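Local coordinates for Lmo0488 protein (PDB 5TED) that binds shikimate through its effector-binding domain, the part present here, and as a LysR-type regulator activates protocatechuate biosynthesis genes in response, at residues 19-24 / 197-202; 49-54 / 64-69. All blocks are in the same frame, centred on the assembly; numbering follows the deposited sequence.

Interaction 1 (19-24 / 197-202); sequences PELVQN and KDFALR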
loop_
_atom_site.group_PDB
_atom_site.type_symbol
_atom_site.label_atom_id
_atom_site.label_comp_id
_atom_site.label_asym_id
_atom_site.label_seq_id
_atom_site.Cartn_x
_atom_site.Cartn_y
_atom_site.Cartn_z
ATOM N N PRO A 19 6.732 8.988 -9.182
ATOM C CA PRO A 19 7.276 10.321 -8.857
ATOM C C PRO A 19 8.356 10.783 -9.821
ATOM O O PRO A 19 8.354 11.948 -10.243
ATOM C CB PRO A 19 7.857 10.114 -7.447
ATOM C CG PRO A 19 6.998 9.010 -6.853
ATOM C CD PRO A 19 6.731 8.085 -8.013
ATOM N N GLU A 20 9.279 9.886 -10.193
ATOM C CA GLU A 20 10.351 10.246 -11.121
ATOM C C GLU A 20 9.800 10.633 -12.488
ATOM O O GLU A 20 10.239 11.620 -13.093
ATOM C CB GLU A 20 11.334 9.081 -11.258
ATOM C CG GLU A 20 12.598 9.431 -12.117
ATOM C CD GLU A 20 13.646 8.308 -12.141
ATOM O OE1 GLU A 20 13.486 7.317 -11.402
ATOM O OE2 GLU A 20 14.639 8.423 -12.894
ATOM N N LEU A 21 8.849 9.853 -12.998
ATOM C CA LEU A 21 8.221 10.157 -14.283
ATOM C C LEU A 21 7.451 11.473 -14.232
ATOM O O LEU A 21 7.564 12.312 -15.134
ATOM C CB LEU A 21 7.280 9.008 -14.671
ATOM C CG LEU A 21 7.944 7.696 -15.097
ATOM C CD1 LEU A 21 6.918 6.612 -15.228
ATOM C CD2 LEU A 21 8.667 7.877 -16.452
ATOM N N VAL A 22 6.651 11.669 -13.182
ATOM C CA VAL A 22 5.821 12.872 -13.091
ATOM C C VAL A 22 6.684 14.112 -12.927
ATOM O O VAL A 22 6.449 15.145 -13.565
ATOM C CB VAL A 22 4.829 12.732 -11.928
ATOM C CG1 VAL A 22 4.249 14.095 -11.567
ATOM C CG2 VAL A 22 3.709 11.750 -12.301
ATOM N N GLN A 23 7.703 14.031 -12.075
ATOM C CA GLN A 23 8.569 15.182 -11.857
ATOM C C GLN A 23 9.285 15.576 -13.151
ATOM O O GLN A 23 9.317 16.755 -13.519
ATOM C CB GLN A 23 9.561 14.878 -10.727
ATOM C CG GLN A 23 10.330 16.099 -10.210
ATOM C CD GLN A 23 11.486 16.483 -11.096
ATOM O OE1 GLN A 23 12.170 15.625 -11.643
ATOM N NE2 GLN A 23 11.717 17.777 -11.235
ATOM N N ASN A 24 9.846 14.595 -13.869
ATOM C CA ASN A 24 10.566 14.911 -15.102
ATOM C C ASN A 24 9.615 15.370 -16.206
ATOM O O ASN A 24 9.916 16.325 -16.933
ATOM C CB ASN A 24 11.390 13.703 -15.560
ATOM C CG ASN A 24 12.732 13.599 -14.837
ATOM O OD1 ASN A 24 13.692 14.264 -15.227
ATOM N ND2 ASN A 24 12.808 12.772 -13.792
ATOM N N LYS A 197 2.292 9.352 -22.217
ATOM C CA LYS A 197 2.634 8.008 -22.671
ATOM C C LYS A 197 3.954 8.010 -23.432
ATOM O O LYS A 197 4.860 7.227 -23.123
ATOM C CB LYS A 197 1.515 7.440 -23.542
ATOM C CG LYS A 197 1.778 6.025 -24.073
ATOM C CD LYS A 197 0.690 5.612 -25.079
ATOM C CE LYS A 197 0.912 4.198 -25.598
ATOM N NZ LYS A 197 -0.201 3.812 -26.513
ATOM N N ASP A 198 4.075 8.880 -24.441
ATOM C CA ASP A 198 5.307 8.932 -25.224
ATOM C C ASP A 198 6.508 9.287 -24.352
ATOM O O ASP A 198 7.584 8.683 -24.478
ATOM C CB ASP A 198 5.173 9.948 -26.359
ATOM C CG ASP A 198 4.168 9.523 -27.420
ATOM O OD1 ASP A 198 3.756 8.342 -27.433
ATOM O OD2 ASP A 198 3.811 10.375 -28.263
ATOM N N PHE A 199 6.347 10.272 -23.472
ATOM C CA PHE A 199 7.432 10.637 -22.572
ATOM C C PHE A 199 7.874 9.453 -21.727
ATOM O O PHE A 199 9.078 9.172 -21.600
ATOM C CB PHE A 199 7.014 11.796 -21.670
ATOM C CG PHE A 199 7.879 11.927 -20.461
ATOM C CD1 PHE A 199 9.053 12.642 -20.516
ATOM C CD2 PHE A 199 7.507 11.334 -19.270
ATOM C CE1 PHE A 199 9.867 12.743 -19.401
ATOM C CE2 PHE A 199 8.304 11.437 -18.153
ATOM C CZ PHE A 199 9.484 12.145 -18.217
ATOM N N ALA A 200 6.908 8.755 -21.119
ATOM C CA ALA A 200 7.243 7.678 -20.193
ATOM C C ALA A 200 7.926 6.518 -20.898
ATOM O O ALA A 200 8.881 5.946 -20.367
ATOM C CB ALA A 200 5.984 7.191 -19.486
ATOM N N LEU A 201 7.460 6.152 -22.094
ATOM C CA LEU A 201 8.109 5.050 -22.806
ATOM C C LEU A 201 9.545 5.400 -23.190
ATOM O O LEU A 201 10.458 4.559 -23.079
ATOM C CB LEU A 201 7.286 4.688 -24.043
ATOM C CG LEU A 201 5.973 3.969 -23.694
ATOM C CD1 LEU A 201 5.138 3.689 -24.931
ATOM C CD2 LEU A 201 6.270 2.673 -22.947
ATOM N N ARG A 202 9.759 6.628 -23.674
ATOM C CA ARG A 202 11.111 7.085 -23.987
ATOM C C ARG A 202 11.992 7.063 -22.747
ATOM O O ARG A 202 13.150 6.628 -22.799
ATOM C CB ARG A 202 11.079 8.497 -24.575
ATOM C CG ARG A 202 10.700 8.609 -26.050
ATOM C CD ARG A 202 11.042 10.013 -26.619
ATOM N NE ARG A 202 10.631 11.112 -25.738
ATOM C CZ ARG A 202 9.463 11.755 -25.823
ATOM N NH1 ARG A 202 8.578 11.415 -26.761
ATOM N NH2 ARG A 202 9.172 12.739 -24.971
#

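Interaction 2 (49-54 / 64-69); sequences DLKNEK and ENEPDI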
loop_
_atom_site.group_PDB
_atom_site.type_symbol
_atom_site.label_atom_id
_atom_site.label_comp_id
_atom_site.label_asym_id
_atom_site.label_seq_id
_atom_site.Cartn_x
_atom_site.Cartn_y
_atom_site.Cartn_z
ATOM N N ASP A 49 -10.420 -1.329 -14.879
ATOM C CA ASP A 49 -10.519 0.126 -14.784
ATOM C C ASP A 49 -9.878 0.828 -15.968
ATOM O O ASP A 49 -10.173 2.008 -16.211
ATOM C CB ASP A 49 -9.909 0.628 -13.479
ATOM C CG ASP A 49 -10.811 0.377 -12.290
ATOM O OD1 ASP A 49 -12.003 0.117 -12.519
ATOM O OD2 ASP A 49 -10.353 0.483 -11.133
ATOM N N LEU A 50 -9.019 0.137 -16.717
ATOM C CA LEU A 50 -8.611 0.652 -18.018
ATOM C C LEU A 50 -9.742 0.501 -19.020
ATOM O O LEU A 50 -10.048 1.435 -19.772
ATOM C CB LEU A 50 -7.369 -0.078 -18.526
ATOM C CG LEU A 50 -5.984 0.540 -18.597
ATOM C CD1 LEU A 50 -5.157 -0.359 -19.508
ATOM C CD2 LEU A 50 -5.993 1.969 -19.121
ATOM N N LYS A 51 -10.385 -0.674 -19.037
ATOM C CA LYS A 51 -11.443 -0.927 -20.010
ATOM C C LYS A 51 -12.639 -0.014 -19.775
ATOM O O LYS A 51 -13.268 0.444 -20.735
ATOM C CB LYS A 51 -11.901 -2.387 -19.954
ATOM C CG LYS A 51 -10.933 -3.364 -20.552
ATOM C CD LYS A 51 -11.340 -4.798 -20.222
ATOM C CE LYS A 51 -10.351 -5.797 -20.805
ATOM N NZ LYS A 51 -10.716 -7.190 -20.418
ATOM N N ASN A 52 -12.986 0.242 -18.513
ATOM C CA ASN A 52 -14.102 1.124 -18.202
ATOM C C ASN A 52 -13.687 2.584 -18.164
ATOM O O ASN A 52 -14.481 3.432 -17.752
ATOM C CB ASN A 52 -14.762 0.715 -16.875
ATOM C CG ASN A 52 -13.862 0.932 -15.668
ATOM O OD1 ASN A 52 -12.945 1.757 -15.692
ATOM N ND2 ASN A 52 -14.138 0.198 -14.589
ATOM N N GLU A 53 -12.454 2.888 -18.569
ATOM C CA GLU A 53 -11.955 4.241 -18.776
ATOM C C GLU A 53 -11.816 5.038 -17.491
ATOM O O GLU A 53 -11.654 6.261 -17.557
ATOM C CB GLU A 53 -12.844 5.006 -19.762
ATOM C CG GLU A 53 -12.896 4.354 -21.143
ATOM C CD GLU A 53 -13.809 5.081 -22.103
ATOM O OE1 GLU A 53 -14.906 4.550 -22.399
ATOM O OE2 GLU A 53 -13.429 6.178 -22.558
ATOM N N LYS A 54 -11.858 4.387 -16.322
ATOM C CA LYS A 54 -11.530 5.097 -15.089
ATOM C C LYS A 54 -10.099 5.612 -15.126
ATOM O O LYS A 54 -9.807 6.698 -14.606
ATOM C CB LYS A 54 -11.739 4.191 -13.876
ATOM C CG LYS A 54 -13.184 4.088 -13.430
ATOM C CD LYS A 54 -13.282 3.523 -12.019
ATOM C CE LYS A 54 -14.694 3.648 -11.457
ATOM N NZ LYS A 54 -15.704 3.003 -12.339
ATOM N N GLU A 64 -1.971 -12.117 -20.213
ATOM C CA GLU A 64 -2.231 -12.818 -21.457
ATOM C C GLU A 64 -3.711 -12.759 -21.815
ATOM O O GLU A 64 -4.581 -12.633 -20.946
ATOM C CB GLU A 64 -1.755 -14.266 -21.354
ATOM C CG GLU A 64 -0.369 -14.450 -21.920
ATOM C CD GLU A 64 0.103 -15.881 -21.845
ATOM O OE1 GLU A 64 -0.729 -16.798 -22.024
ATOM O OE2 GLU A 64 1.310 -16.085 -21.605
ATOM N N ASN A 65 -3.984 -12.836 -23.121
ATOM C CA ASN A 65 -5.345 -12.893 -23.655
ATOM C C ASN A 65 -6.140 -11.639 -23.313
ATOM O O ASN A 65 -7.308 -11.706 -22.931
ATOM C CB ASN A 65 -6.071 -14.145 -23.171
ATOM C CG ASN A 65 -5.761 -15.338 -24.027
ATOM O OD1 ASN A 65 -4.821 -16.082 -23.753
ATOM N ND2 ASN A 65 -6.540 -15.524 -25.084
ATOM N N GLU A 66 -5.506 -10.485 -23.482
ATOM C CA GLU A 66 -6.159 -9.187 -23.345
ATOM C C GLU A 66 -5.926 -8.411 -24.630
ATOM O O GLU A 66 -5.209 -7.405 -24.647
ATOM C CB GLU A 66 -5.630 -8.427 -22.130
ATOM C CG GLU A 66 -5.945 -9.091 -20.811
ATOM C CD GLU A 66 -7.424 -9.058 -20.525
ATOM O OE1 GLU A 66 -8.140 -8.397 -21.303
ATOM O OE2 GLU A 66 -7.866 -9.678 -19.535
ATOM N N PRO A 67 -6.531 -8.856 -25.733
ATOM C CA PRO A 67 -6.240 -8.240 -27.036
ATOM C C PRO A 67 -6.670 -6.784 -27.139
ATOM O O PRO A 67 -6.193 -6.075 -28.034
ATOM C CB PRO A 67 -7.020 -9.125 -28.014
ATOM C CG PRO A 67 -8.158 -9.652 -27.194
ATOM C CD PRO A 67 -7.590 -9.876 -25.821
ATOM N N ASP A 68 -7.570 -6.323 -26.269
ATOM C CA ASP A 68 -7.996 -4.930 -26.279
ATOM C C ASP A 68 -7.001 -3.995 -25.612
ATOM O O ASP A 68 -7.152 -2.771 -25.727
ATOM C CB ASP A 68 -9.358 -4.804 -25.597
ATOM C CG ASP A 68 -10.447 -5.588 -26.320
ATOM O OD1 ASP A 68 -10.346 -5.750 -27.559
ATOM O OD2 ASP A 68 -11.392 -6.041 -25.645
ATOM N N ILE A 69 -5.999 -4.528 -24.917
ATOM C CA ILE A 69 -5.054 -3.714 -24.163
ATOM C C ILE A 69 -3.698 -3.794 -24.838
ATOM O O ILE A 69 -3.233 -4.887 -25.183
ATOM C CB ILE A 69 -4.972 -4.157 -22.696
ATOM C CG1 ILE A 69 -6.331 -3.950 -22.024
ATOM C CG2 ILE A 69 -3.926 -3.345 -21.964
ATOM C CD1 ILE A 69 -6.390 -4.422 -20.629
#

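Interaction 1 (19-24 / 197-202)
Phe199 reaches from the C-terminal helix 191-208 to the flank of helix 17-26, where its ring meets Leu21 and Asn24. With CG anti to the backbone N (chi1 161°), the phenyl group stands out across the gap between two helices whose local axes come within 10.5 Å at 122°. Its CZ lies 3.6 Å from Asn24 CB, which sits at the ring edge near the ring plane, while CE2 is 3.2 Å from Leu21 O.

The tighter part of the contact is around Leu21, on the buried side. Its branch CD2 fits beside both partners, 4.0 Å from Phe199 CE2 and 4.1 Å from Ala200 CB. A methyl is all that Ala200 puts between the helices, which leaves room for the branched leucine; Leu74 of strand 69-84 also packs on this alanine.

Toward solvent the contact thins. Asn24 contributes its CB to the ring, but its amide turns back to its own helix: ND2 donates to Glu20 O at 2.9 Å, nearly straight at 166°. That carbonyl also takes the helical bond from Asn24 N, the two donors coming from opposite faces of its plane. Phe25 of helix 17-26 also meets the Phe199 ring, and Glu20 OE2 bonds to Tyr203 OH.

The far flank of helix 17-26 packs on a second subunit, Val22 lying on Tyr149 of that chain. Between 19-24 and 197-202 the side-chain contacts are apolar and no hydrogen bond links the segments; the Leu21 carbonyl oxygen rests obliquely against the polarised C-H of the ring, and the Asn24 amide N-H is used within its own helix, leaving CB to meet the phenylalanine.

Interaction 2 (49-54 / 64-69)
Lys51 and Glu66 join the end of helix 43-51 to the loop leading into strand 69-84 through a salt bridge, NZ to OE1 at 3.0 Å. The lysine chain is extended beyond CG and crosses the glutamate at about a right angle. Glu66 bends back at chi2 (-68°), which brings its carboxylate round to the ammonium; NZ meets OE1 on the syn side, 23° out of the carboxylate plane. Asp68 OD2 lies 5.4 Å from Lys51 NZ, too far for contact, yet its charge probably adds to the negative field around the lysine.

Beneath the ion pair, Lys51 CE lies 4.2 Å from Ile69 CD1. Deeper still, Leu50 CD1 meets Ile69 CG2 at 4.1 Å, and both residues also rest on Ala182 of strand 177-184.

Polar groups in both segments are satisfied locally. Glu66 to Ile69 forms a type I turn, Ile69 N donating to Glu66 O, a bend that Pro67 suits with its fixed phi. Where the helix ends, Glu53 N donates to Leu50 O, Asn52 OD1 accepts from Lys54 N at 2.9 Å, an Asx turn, and Asn52 ND2 donates a hydrogen bond to Asp49 OD1 on its anti lone pair at 3.0 Å. Asparagine, both donor and acceptor, can serve the two partners at once.

The chemistry is thus layered: buried branched side chains make the apolar base, and a lysine serves both layers, its terminal methylene CE crossing Ile69 CD1 and its charge paired with Glu66 nearer the surface.

How the interactions relate
Both contacts belong to the LysR effector-binding domain, whose periplasmic-binding-protein-like fold holds shikimate. Their centres are 21 Å apart and their nearest atoms about 9 Å, so they do not touch. The sequence joined by interaction 2 falls within the long span bridged by interaction 1. Strands 69-84 and 177-184 connect them: Ile69 begins the former, Glu70 pairs with Lys197, and Leu201 packs on Leu72 and Leu181, while Ala182 supports interaction 2. Neither contact supplies a residue to the pocket; the Leu50 side chain is about 12 Å from bound shikimate, but its helix 43-51 begins with Thr43, which lines that pocket.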